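Local coordinates for protein fructosyl amine: oxygen oxidoreductase (Aspergillus fumigatus, PDB 3DJE) that oxidatively removes the sugar from fructosyl amino acids, using a bound FAD and molecular oxygen, at residues Ala235-His240 with Ile277-Pro282; Gln304-Ala309 with Ala332-Cys337; Arg312-Leu317 with Arg327-Ala332. One frame throughout, in Å; residues are numbered along the deposited sequence.

Contact 1. Residues Ala235-His240 with Ile277-Pro282; sequences AWTLVH and ICDEHP. With FSA (1-S-(carboxymethyl)-1-thio-beta-D-fructopyranose), chain D.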
loop_
_atom_site.group_PDB
_atom_site.type_symbol
_atom_site.label_atom_id
_atom_site.label_comp_id
_atom_site.label_asym_id
_atom_site.label_seq_id
_atom_site.Cartn_x
_atom_site.Cartn_y
_atom_site.Cartn_z
ATOM N N ALA A 235 1.172 7.075 -7.876
ATOM C CA ALA A 235 -0.127 7.207 -7.243
ATOM C C ALA A 235 -1.229 6.448 -7.964
ATOM O O ALA A 235 -1.223 6.337 -9.201
ATOM C CB ALA A 235 -0.495 8.668 -7.126
ATOM N N TRP A 236 -2.191 5.981 -7.169
ATOM C CA TRP A 236 -3.398 5.331 -7.658
ATOM C C TRP A 236 -4.619 6.094 -7.152
ATOM O O TRP A 236 -4.498 7.040 -6.354
ATOM C CB TRP A 236 -3.410 3.821 -7.315
ATOM C CG TRP A 236 -2.423 3.120 -8.208
ATOM C CD1 TRP A 236 -2.685 2.559 -9.432
ATOM C CD2 TRP A 236 -1.006 2.993 -8.000
ATOM N NE1 TRP A 236 -1.522 2.081 -9.994
ATOM C CE2 TRP A 236 -0.479 2.326 -9.135
ATOM C CE3 TRP A 236 -0.133 3.350 -6.953
ATOM C CZ2 TRP A 236 0.884 2.026 -9.262
ATOM C CZ3 TRP A 236 1.231 3.041 -7.078
ATOM C CH2 TRP A 236 1.720 2.378 -8.234
ATOM N N THR A 237 -5.782 5.683 -7.649
ATOM C CA THR A 237 -7.009 6.421 -7.526
ATOM C C THR A 237 -8.079 5.538 -6.885
ATOM O O THR A 237 -8.154 4.336 -7.149
ATOM C CB THR A 237 -7.474 6.918 -8.931
ATOM O OG1 THR A 237 -7.186 5.909 -9.914
ATOM C CG2 THR A 237 -6.708 8.166 -9.303
ATOM N N LEU A 238 -8.889 6.134 -6.017
ATOM C CA LEU A 238 -9.973 5.412 -5.356
ATOM C C LEU A 238 -11.185 6.319 -5.156
ATOM O O LEU A 238 -11.046 7.548 -4.999
ATOM C CB LEU A 238 -9.499 4.838 -4.003
ATOM C CG LEU A 238 -9.247 5.817 -2.841
ATOM C CD1 LEU A 238 -10.486 6.094 -1.992
ATOM C CD2 LEU A 238 -8.090 5.313 -1.948
ATOM N N VAL A 239 -12.364 5.703 -5.162
ATOM C CA VAL A 239 -13.618 6.398 -4.862
ATOM C C VAL A 239 -14.464 5.536 -3.927
ATOM O O VAL A 239 -14.237 4.330 -3.827
ATOM C CB VAL A 239 -14.455 6.724 -6.153
ATOM C CG1 VAL A 239 -13.615 7.473 -7.169
ATOM C CG2 VAL A 239 -15.070 5.450 -6.761
ATOM N N HIS A 240 -15.423 6.164 -3.250
ATOM C CA HIS A 240 -16.494 5.459 -2.540
ATOM C C HIS A 240 -17.848 5.809 -3.170
ATOM O O HIS A 240 -18.064 6.950 -3.591
ATOM C CB HIS A 240 -16.559 5.912 -1.083
ATOM C CG HIS A 240 -15.352 5.562 -0.258
ATOM N ND1 HIS A 240 -15.331 5.715 1.112
ATOM C CD2 HIS A 240 -14.144 5.047 -0.599
ATOM C CE1 HIS A 240 -14.150 5.337 1.578
ATOM N NE2 HIS A 240 -13.417 4.916 0.563
ATOM N N ILE A 277 -14.040 1.548 -4.599
ATOM C CA ILE A 277 -13.731 1.079 -5.958
ATOM C C ILE A 277 -12.441 1.729 -6.450
ATOM O O ILE A 277 -12.254 2.942 -6.304
ATOM C CB ILE A 277 -14.866 1.458 -6.961
ATOM C CG1 ILE A 277 -16.221 0.948 -6.469
ATOM C CG2 ILE A 277 -14.572 0.908 -8.358
ATOM C CD1 ILE A 277 -17.268 2.018 -6.432
ATOM N N CYS A 278 -11.562 0.918 -7.033
ATOM C CA CYS A 278 -10.352 1.413 -7.686
ATOM C C CYS A 278 -10.356 1.022 -9.156
ATOM O O CYS A 278 -10.617 -0.136 -9.483
ATOM C CB CYS A 278 -9.102 0.821 -7.052
ATOM S SG CYS A 278 -8.810 1.371 -5.355
ATOM N N ASP A 279 -10.068 1.994 -10.020
ATOM C CA ASP A 279 -9.765 1.729 -11.428
ATOM C C ASP A 279 -8.307 1.303 -11.552
ATOM O O ASP A 279 -7.419 2.026 -11.118
ATOM C CB ASP A 279 -10.047 2.961 -12.299
ATOM C CG ASP A 279 -9.276 4.220 -11.854
ATOM O OD1 ASP A 279 -9.343 4.601 -10.655
ATOM O OD2 ASP A 279 -8.613 4.848 -12.719
ATOM N N GLU A 280 -8.051 0.140 -12.143
ATOM C CA GLU A 280 -6.673 -0.321 -12.285
ATOM C C GLU A 280 -5.956 0.321 -13.480
ATOM O O GLU A 280 -6.536 0.530 -14.546
ATOM C CB GLU A 280 -6.605 -1.863 -12.327
ATOM C CG GLU A 280 -5.191 -2.481 -12.379
ATOM C CD GLU A 280 -4.292 -2.194 -11.154
ATOM O OE1 GLU A 280 -4.795 -1.710 -10.112
ATOM O OE2 GLU A 280 -3.069 -2.450 -11.247
ATOM N N HIS A 281 -4.692 0.648 -13.258
ATOM C CA HIS A 281 -3.819 1.274 -14.254
ATOM C C HIS A 281 -2.395 1.248 -13.720
ATOM O O HIS A 281 -2.189 0.938 -12.534
ATOM C CB HIS A 281 -4.278 2.703 -14.573
ATOM C CG HIS A 281 -4.399 3.590 -13.370
ATOM N ND1 HIS A 281 -3.303 4.104 -12.710
ATOM C CD2 HIS A 281 -5.487 4.048 -12.707
ATOM C CE1 HIS A 281 -3.710 4.850 -11.700
ATOM N NE2 HIS A 281 -5.030 4.844 -11.682
ATOM N N PRO A 282 -1.389 1.489 -14.591
ATOM C CA PRO A 282 0.007 1.460 -14.155
ATOM C C PRO A 282 0.501 2.613 -13.250
ATOM O O PRO A 282 1.669 2.601 -12.866
ATOM C CB PRO A 282 0.795 1.422 -15.477
ATOM C CG PRO A 282 -0.231 1.031 -16.522
ATOM C CD PRO A 282 -1.483 1.667 -16.058
HETATM O OAB FSA D . -1.480 -6.346 -3.125
HETATM C CAL FSA D . -2.650 -6.573 -3.504
HETATM O OAA FSA D . -3.170 -7.714 -3.417
HETATM C CAH FSA D . -3.494 -5.473 -4.117
HETATM S SAK FSA D . -2.592 -3.974 -4.342
HETATM C C1 FSA D . -3.916 -3.094 -5.123
HETATM C C2 FSA D . -3.382 -1.914 -5.948
HETATM O O2 FSA D . -4.438 -0.966 -6.176
HETATM C C3 FSA D . -2.831 -2.386 -7.297
HETATM O O3 FSA D . -3.892 -2.916 -8.106
HETATM C C4 FSA D . -2.072 -1.275 -8.030
HETATM O O4 FSA D . -1.418 -1.821 -9.187
HETATM C C5 FSA D . -1.011 -0.624 -7.137
HETATM O O5 FSA D . 0.076 -1.520 -6.893
HETATM C C6 FSA D . -1.651 -0.188 -5.826
HETATM O O6 FSA D . -2.295 -1.316 -5.207
HETATM O O HOH W 1 -6.458 2.964 -8.757
#
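The indole of W236 has the sugar ring of FSA over one face and the carbonyl of H281 at its edge. FSA C5 stands over the centre of that face, 3.6 Å from W236 CE2. The imidazole of H281 carries A235 O and T237 OG1 at its edge, both near its plane. The two rings are nearly parallel, 14° apart, but slid so far that they barely overlap. The site lies on two antiparallel strands of the large mixed sheet, 232-242 and 274-289, where the substrate-analogue pocket is built.

W236 NE1 donates in its own ring plane to H281 O at 2.9 Å. The donor sits above the carbonyl plane of H281. This bond helps fix the rotation of the indole under the sugar. E280 of segment 277-282 reaches the same ligand. Its CG is anti to the backbone N (chi1 -176°), and its carboxylate takes two hydroxyls: FSA O3 donates to OE1 at 2.5 Å and FSA O4 to OE2 at 2.7 Å.

H281, T237 and D279 form a buried chain of hydrogen bonds. H281 NE2 donates to T237 OG1, which donates to D279 OD1 at 2.6 Å. D279 OD2 forms a salt bridge with R312 of helix 307-320, and H281 ND1 is hydrogen-bonded to G283 N.

V239 and I277 form a hydrogen-bonded antiparallel pair with two backbone bonds. Between pair and pocket the strands diverge, and one water fills in: it accepts from T237 N at 3.0 Å and donates to D279 O at 2.7 Å.

Contact 2. Residues Gln304-Ala309 with Ala332-Cys337; sequences QIPKEA and ARICWC. With FAD (flavin-adenine dinucleotide), chain C.
I305 and I334 have similar side-chain torsions: in each, CG1 sits between the backbone N and the carbonyl carbon (chi1 60° in I305, 67° in I334), which leaves CG2 anti to the carbonyl carbon. In this rotamer the two CG2 methyls come within 4.5 Å of each other. I305 CG2 also meets A332 CB and lies 3.4 Å from R333 O. I334 CG2 lies 3.5 Å from Q304 O and touches P306 CD more loosely. The contact combines methyl-to-methyl packing with methyls close to backbone carbonyls. Q304 N and A332 O are 3.3 Å apart, but the angle is too poor for a hydrogen bond.

The segment 304-309 is the entry to helix 307-320, with P306 at the N-cap position. The side-chain amide of Q304 is hydrogen-bonded by OE1 to T428 OG1 and by NE2 to V430 O. The segment 332-337 is a strand of the large mixed sheet, paired with strand 232-242, and C335, W336 and C337 on it line the FAD pocket. R333 NH1 is hydrogen-bonded to S46 O and N49 O; S46 itself binds FAD. C337 SG comes within 3.1 Å of FAD O3'.

C335 SG is anti to its backbone N (chi1 169°) and is joined to FAD C8M at 1.7 Å. This thioether is the 8-alpha-S-cysteinyl flavin linkage known from the MSOX/MTOX family. R333 lays one face of its guanidinium near C335 CB, offset toward the rim. The covalent bond implies a cofactor that cannot dissociate from its strand. It holds the benzenoid end of the isoalloxazine, and the link probably raises the redox potential of the flavin.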
loop_
_atom_site.group_PDB
_atom_site.type_symbol
_atom_site.label_atom_id
_atom_site.label_comp_id
_atom_site.label_asym_id
_atom_site.label_seq_id
_atom_site.Cartn_x
_atom_site.Cartn_y
_atom_site.Cartn_z
ATOM N N GLN A 304 -9.456 14.326 -4.504
ATOM C CA GLN A 304 -10.220 14.220 -5.744
ATOM C C GLN A 304 -9.457 13.222 -6.605
ATOM O O GLN A 304 -8.336 12.833 -6.281
ATOM C CB GLN A 304 -10.282 15.558 -6.506
ATOM C CG GLN A 304 -10.972 16.742 -5.802
ATOM C CD GLN A 304 -12.440 16.507 -5.464
ATOM O OE1 GLN A 304 -13.071 15.560 -5.941
ATOM N NE2 GLN A 304 -12.993 17.375 -4.619
ATOM N N ILE A 305 -10.065 12.801 -7.706
ATOM C CA ILE A 305 -9.335 12.023 -8.700
ATOM C C ILE A 305 -9.463 12.699 -10.072
ATOM O O ILE A 305 -10.399 13.468 -10.270
ATOM C CB ILE A 305 -9.812 10.552 -8.759
ATOM C CG1 ILE A 305 -11.303 10.453 -9.116
ATOM C CG2 ILE A 305 -9.530 9.854 -7.415
ATOM C CD1 ILE A 305 -11.743 9.045 -9.456
ATOM N N PRO A 306 -8.526 12.417 -10.998
ATOM C CA PRO A 306 -8.672 12.938 -12.373
ATOM C C PRO A 306 -9.985 12.492 -13.004
ATOM O O PRO A 306 -10.446 11.378 -12.744
ATOM C CB PRO A 306 -7.495 12.294 -13.114
ATOM C CG PRO A 306 -6.463 12.053 -12.035
ATOM C CD PRO A 306 -7.289 11.627 -10.854
ATOM N N LYS A 307 -10.578 13.341 -13.846
ATOM C CA LYS A 307 -11.820 12.971 -14.516
ATOM C C LYS A 307 -11.675 11.700 -15.352
ATOM O O LYS A 307 -12.607 10.903 -15.420
ATOM C CB LYS A 307 -12.367 14.139 -15.346
ATOM C CG LYS A 307 -12.977 15.249 -14.490
ATOM C CD LYS A 307 -14.473 15.056 -14.263
ATOM C CE LYS A 307 -15.291 15.696 -15.387
ATOM N NZ LYS A 307 -16.765 15.657 -15.130
ATOM N N GLU A 308 -10.506 11.497 -15.962
ATOM C CA GLU A 308 -10.264 10.286 -16.745
ATOM C C GLU A 308 -10.358 9.035 -15.858
ATOM O O GLU A 308 -10.839 7.982 -16.308
ATOM C CB GLU A 308 -8.931 10.355 -17.492
ATOM C CG GLU A 308 -7.710 10.497 -16.600
ATOM C CD GLU A 308 -6.411 10.167 -17.305
ATOM O OE1 GLU A 308 -6.450 9.545 -18.404
ATOM O OE2 GLU A 308 -5.351 10.529 -16.751
ATOM N N ALA A 309 -9.930 9.174 -14.598
ATOM C CA ALA A 309 -10.038 8.083 -13.616
ATOM C C ALA A 309 -11.488 7.789 -13.259
ATOM O O ALA A 309 -11.891 6.625 -13.190
ATOM C CB ALA A 309 -9.206 8.388 -12.360
ATOM N N ALA A 332 -13.482 10.627 -2.791
ATOM C CA ALA A 332 -12.460 10.303 -3.790
ATOM C C ALA A 332 -11.107 10.842 -3.372
ATOM O O ALA A 332 -11.010 11.949 -2.826
ATOM C CB ALA A 332 -12.842 10.875 -5.162
ATOM N N ARG A 333 -10.054 10.076 -3.643
ATOM C CA ARG A 333 -8.704 10.581 -3.421
ATOM C C ARG A 333 -7.651 9.862 -4.238
ATOM O O ARG A 333 -7.864 8.747 -4.721
ATOM C CB ARG A 333 -8.309 10.527 -1.940
ATOM C CG ARG A 333 -7.827 9.162 -1.432
ATOM C CD ARG A 333 -7.208 9.414 -0.087
ATOM N NE ARG A 333 -6.771 8.229 0.667
ATOM C CZ ARG A 333 -5.491 7.949 0.914
ATOM N NH1 ARG A 333 -5.178 6.908 1.670
ATOM N NH2 ARG A 333 -4.523 8.714 0.414
ATOM N N ILE A 334 -6.509 10.522 -4.368
ATOM C CA ILE A 334 -5.300 9.846 -4.842
ATOM C C ILE A 334 -4.518 9.279 -3.637
ATOM O O ILE A 334 -4.617 9.784 -2.502
ATOM C CB ILE A 334 -4.437 10.756 -5.732
ATOM C CG1 ILE A 334 -3.848 11.924 -4.930
ATOM C CG2 ILE A 334 -5.299 11.278 -6.933
ATOM C CD1 ILE A 334 -2.874 12.807 -5.741
ATOM N N CYS A 335 -3.759 8.225 -3.905
ATOM C CA CYS A 335 -3.113 7.438 -2.876
ATOM C C CYS A 335 -1.726 7.067 -3.400
ATOM O O CYS A 335 -1.610 6.519 -4.506
ATOM C CB CYS A 335 -3.974 6.184 -2.679
ATOM S SG CYS A 335 -3.272 4.865 -1.689
ATOM N N TRP A 336 -0.682 7.383 -2.624
ATOM C CA TRP A 336 0.699 7.283 -3.100
ATOM C C TRP A 336 1.486 6.161 -2.462
ATOM O O TRP A 336 1.355 5.912 -1.260
ATOM C CB TRP A 336 1.464 8.560 -2.772
ATOM C CG TRP A 336 1.079 9.756 -3.593
ATOM C CD1 TRP A 336 0.093 10.648 -3.319
ATOM C CD2 TRP A 336 1.702 10.191 -4.803
ATOM N NE1 TRP A 336 0.052 11.625 -4.294
ATOM C CE2 TRP A 336 1.028 11.363 -5.219
ATOM C CE3 TRP A 336 2.766 9.695 -5.587
ATOM C CZ2 TRP A 336 1.384 12.066 -6.384
ATOM C CZ3 TRP A 336 3.117 10.392 -6.753
ATOM C CH2 TRP A 336 2.415 11.564 -7.139
ATOM N N CYS A 337 2.328 5.518 -3.268
ATOM C CA CYS A 337 3.350 4.608 -2.739
ATOM C C CYS A 337 4.622 4.858 -3.541
ATOM O O CYS A 337 4.751 5.899 -4.214
ATOM C CB CYS A 337 2.876 3.150 -2.792
ATOM S SG CYS A 337 3.846 1.969 -1.773
HETATM P PA FAD C . 2.476 5.132 4.079
HETATM O O1A FAD C . 1.567 4.252 4.822
HETATM O O2A FAD C . 1.915 5.977 2.980
HETATM O O5B FAD C . 3.175 6.012 5.192
HETATM C C5B FAD C . 4.058 7.095 4.887
HETATM C C4B FAD C . 4.022 8.046 6.090
HETATM O O4B FAD C . 5.091 8.973 5.821
HETATM C C3B FAD C . 2.700 8.846 6.039
HETATM O O3B FAD C . 1.927 8.648 7.235
HETATM C C2B FAD C . 3.209 10.291 5.917
HETATM O O2B FAD C . 2.407 11.234 6.696
HETATM C C1B FAD C . 4.676 10.165 6.415
HETATM N N9A FAD C . 5.408 11.405 6.014
HETATM C C8A FAD C . 5.328 12.093 4.856
HETATM N N7A FAD C . 6.116 13.185 4.941
HETATM C C5A FAD C . 6.688 13.181 6.154
HETATM C C6A FAD C . 7.569 14.044 6.814
HETATM N N6A FAD C . 8.007 15.169 6.200
HETATM N N1A FAD C . 7.960 13.740 8.067
HETATM C C2A FAD C . 7.523 12.636 8.685
HETATM N N3A FAD C . 6.677 11.791 8.086
HETATM C C4A FAD C . 6.251 12.049 6.826
HETATM N N1 FAD C . -1.435 -2.934 -0.412
HETATM C C2 FAD C . -1.939 -4.189 -0.080
HETATM O O2 FAD C . -1.271 -5.003 0.561
HETATM N N3 FAD C . -3.228 -4.529 -0.492
HETATM C C4 FAD C . -4.016 -3.654 -1.233
HETATM O O4 FAD C . -5.157 -3.988 -1.577
HETATM C C4X FAD C . -3.489 -2.400 -1.576
HETATM N N5 FAD C . -4.244 -1.505 -2.332
HETATM C C5X FAD C . -3.782 -0.204 -2.513
HETATM C C6 FAD C . -4.639 0.732 -3.085
HETATM C C7 FAD C . -4.229 2.050 -3.240
HETATM C C7M FAD C . -5.208 3.032 -3.899
HETATM C C8 FAD C . -2.968 2.449 -2.799
HETATM C C8M FAD C . -2.547 3.934 -2.902
HETATM C C9 FAD C . -2.116 1.505 -2.207
HETATM C C9A FAD C . -2.524 0.174 -2.050
HETATM N N10 FAD C . -1.686 -0.800 -1.472
HETATM C C10 FAD C . -2.205 -2.056 -1.159
HETATM C "C1'" FAD C . -0.278 -0.497 -1.180
HETATM C "C2'" FAD C . -0.127 -0.083 0.284
HETATM O "O2'" FAD C . -1.208 0.801 0.657
HETATM C "C3'" FAD C . 1.219 0.610 0.473
HETATM O "O3'" FAD C . 2.249 -0.177 -0.161
HETATM C "C4'" FAD C . 1.593 0.758 1.952
HETATM O "O4'" FAD C . 0.497 1.238 2.729
HETATM C "C5'" FAD C . 2.761 1.743 2.069
HETATM O "O5'" FAD C . 3.164 1.851 3.445
HETATM P P FAD C . 4.320 2.880 3.865
HETATM O O1P FAD C . 5.523 2.629 3.017
HETATM O O2P FAD C . 4.409 2.800 5.337
HETATM O O3P FAD C . 3.739 4.329 3.482
#

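Contact 3. Residues Arg312-Leu317 with Arg327-Ala332; sequences RVRALL and RPFSFA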
loop_
_atom_site.group_PDB
_atom_site.type_symbol
_atom_site.label_atom_id
_atom_site.label_comp_id
_atom_site.label_asym_id
_atom_site.label_seq_id
_atom_site.Cartn_x
_atom_site.Cartn_y
_atom_site.Cartn_z
ATOM N N ARG A 312 -12.902 5.724 -16.016
ATOM C CA ARG A 312 -12.486 4.329 -15.899
ATOM C C ARG A 312 -13.254 3.590 -14.806
ATOM O O ARG A 312 -13.624 2.439 -14.992
ATOM C CB ARG A 312 -10.982 4.211 -15.661
ATOM C CG ARG A 312 -10.127 4.689 -16.824
ATOM C CD ARG A 312 -8.662 4.373 -16.583
ATOM N NE ARG A 312 -8.127 5.086 -15.412
ATOM C CZ ARG A 312 -7.388 6.192 -15.465
ATOM N NH1 ARG A 312 -7.065 6.752 -16.629
ATOM N NH2 ARG A 312 -6.967 6.744 -14.343
ATOM N N VAL A 313 -13.507 4.268 -13.682
ATOM C CA VAL A 313 -14.300 3.689 -12.590
ATOM C C VAL A 313 -15.709 3.334 -13.057
ATOM O O VAL A 313 -16.189 2.232 -12.799
ATOM C CB VAL A 313 -14.390 4.656 -11.376
ATOM C CG1 VAL A 313 -15.466 4.222 -10.384
ATOM C CG2 VAL A 313 -13.040 4.779 -10.690
ATOM N N ARG A 314 -16.365 4.267 -13.747
ATOM C CA ARG A 314 -17.742 4.054 -14.206
ATOM C C ARG A 314 -17.807 2.987 -15.297
ATOM O O ARG A 314 -18.794 2.253 -15.374
ATOM C CB ARG A 314 -18.393 5.373 -14.633
ATOM C CG ARG A 314 -18.426 6.403 -13.496
ATOM C CD ARG A 314 -19.352 7.562 -13.775
ATOM N NE ARG A 314 -19.346 8.539 -12.686
ATOM C CZ ARG A 314 -20.028 8.419 -11.547
ATOM N NH1 ARG A 314 -19.946 9.379 -10.634
ATOM N NH2 ARG A 314 -20.782 7.347 -11.311
ATOM N N ALA A 315 -16.745 2.879 -16.101
ATOM C CA ALA A 315 -16.624 1.801 -17.095
ATOM C C ALA A 315 -16.550 0.423 -16.429
ATOM O O ALA A 315 -17.193 -0.536 -16.871
ATOM C CB ALA A 315 -15.425 2.034 -17.999
ATOM N N LEU A 316 -15.749 0.330 -15.371
ATOM C CA LEU A 316 -15.651 -0.881 -14.566
ATOM C C LEU A 316 -17.012 -1.244 -13.976
ATOM O O LEU A 316 -17.425 -2.411 -14.009
ATOM C CB LEU A 316 -14.632 -0.670 -13.439
ATOM C CG LEU A 316 -14.625 -1.663 -12.265
ATOM C CD1 LEU A 316 -14.270 -3.088 -12.688
ATOM C CD2 LEU A 316 -13.676 -1.149 -11.199
ATOM N N LEU A 317 -17.696 -0.251 -13.409
ATOM C CA LEU A 317 -19.002 -0.499 -12.793
ATOM C C LEU A 317 -20.011 -0.982 -13.836
ATOM O O LEU A 317 -20.832 -1.840 -13.558
ATOM C CB LEU A 317 -19.534 0.743 -12.079
ATOM C CG LEU A 317 -18.765 1.130 -10.812
ATOM C CD1 LEU A 317 -19.191 2.509 -10.328
ATOM C CD2 LEU A 317 -18.966 0.063 -9.721
ATOM N N ARG A 327 -24.114 6.473 -10.086
ATOM C CA ARG A 327 -24.205 7.034 -8.739
ATOM C C ARG A 327 -23.111 8.072 -8.477
ATOM O O ARG A 327 -21.954 7.877 -8.869
ATOM C CB ARG A 327 -24.109 5.927 -7.684
ATOM C CG ARG A 327 -25.192 4.871 -7.751
ATOM C CD ARG A 327 -26.515 5.341 -7.189
ATOM N NE ARG A 327 -27.450 4.216 -7.110
ATOM C CZ ARG A 327 -27.653 3.464 -6.032
ATOM N NH1 ARG A 327 -27.005 3.707 -4.901
ATOM N NH2 ARG A 327 -28.520 2.463 -6.085
ATOM N N PRO A 328 -23.469 9.183 -7.804
ATOM C CA PRO A 328 -22.427 10.131 -7.429
ATOM C C PRO A 328 -21.458 9.491 -6.441
ATOM O O PRO A 328 -21.865 8.647 -5.633
ATOM C CB PRO A 328 -23.205 11.253 -6.734
ATOM C CG PRO A 328 -24.461 10.616 -6.261
ATOM C CD PRO A 328 -24.802 9.627 -7.354
ATOM N N PHE A 329 -20.190 9.880 -6.526
ATOM C CA PHE A 329 -19.189 9.446 -5.538
ATOM C C PHE A 329 -19.374 10.198 -4.226
ATOM O O PHE A 329 -19.656 11.400 -4.230
ATOM C CB PHE A 329 -17.774 9.688 -6.055
ATOM C CG PHE A 329 -17.463 9.008 -7.360
ATOM C CD1 PHE A 329 -18.048 7.787 -7.701
ATOM C CD2 PHE A 329 -16.537 9.572 -8.234
ATOM C CE1 PHE A 329 -17.739 7.155 -8.907
ATOM C CE2 PHE A 329 -16.211 8.945 -9.438
ATOM C CZ PHE A 329 -16.814 7.738 -9.780
ATOM N N SER A 330 -19.201 9.498 -3.106
ATOM C CA SER A 330 -19.303 10.137 -1.788
ATOM C C SER A 330 -17.930 10.567 -1.260
ATOM O O SER A 330 -17.843 11.357 -0.314
ATOM C CB SER A 330 -19.950 9.192 -0.786
ATOM O OG SER A 330 -19.184 8.005 -0.696
ATOM N N PHE A 331 -16.870 10.018 -1.860
ATOM C CA PHE A 331 -15.489 10.305 -1.473
ATOM C C PHE A 331 -14.582 9.899 -2.630
ATOM O O PHE A 331 -14.885 8.951 -3.356
ATOM C CB PHE A 331 -15.116 9.532 -0.193
ATOM C CG PHE A 331 -13.688 9.754 0.263
ATOM C CD1 PHE A 331 -13.298 10.975 0.797
ATOM C CD2 PHE A 331 -12.739 8.735 0.151
ATOM C CE1 PHE A 331 -11.969 11.201 1.217
ATOM C CE2 PHE A 331 -11.422 8.942 0.557
ATOM C CZ PHE A 331 -11.032 10.173 1.090
ATOM N N ALA A 332 -13.482 10.627 -2.791
ATOM C CA ALA A 332 -12.460 10.303 -3.790
ATOM C C ALA A 332 -11.107 10.842 -3.372
ATOM O O ALA A 332 -11.010 11.949 -2.826
ATOM C CB ALA A 332 -12.842 10.875 -5.162
#
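Helix 307-320 packs on the large mixed sheet, and the segment 327-332 leads from it back into strand 331-339. R314 and F329 carry the contact. The guanidinium of R314 lies flat on the F329 ring, with planes 4° apart and centres 4.2 Å apart. R314 NH1 stands over the ring centre, while CZ is off-centre, so this is an offset cation-pi stack.

The same guanidinium grips R327 O end-on with two nitrogens. NH2 donates at 2.8 Å and NH1 at 3.1 Å, and the oxygen lies in the guanidinium plane. Both donors come from the same face of the carbonyl plane, above it. CD and NE of R314 both continue in an extended chain (chi2 -166°, chi3 -179°), taking the guanidinium out to the loop. E310 forms a salt bridge with R314 NE, and A325 O also accepts from NH2.

Beside the stack, V313 CG1 meets F329 CZ at 3.8 Å, tip to tip. V313 and F329 both also touch V239 of strand 232-242. The whole is a surface arginine-aromatic stack, in which one guanidinium pairs a ring on its face with a carbonyl at its edge.

How the contacts relate
Of the elements involved, strand 232-242 comes first along the chain. Contact 1 closes a loop from it to strand 274-289 before the other two contacts open. The chain then enters helix 307-320 and returns along strand 331-339. Contact 2 joins the start of this unit to the strand, and contact 3 sits within its span, on a shorter loop. They share A332. Strand 331-339 pairs with strand 232-242, so W236 N meets C335 O and L238 O meets R333 N, bringing contact 2 beside contact 1. H240 O and S330 N probably hydrogen-bond, which brings contact 3 beside contact 1 too. Together the contacts connect helix, sheet, substrate-analogue pocket and flavin.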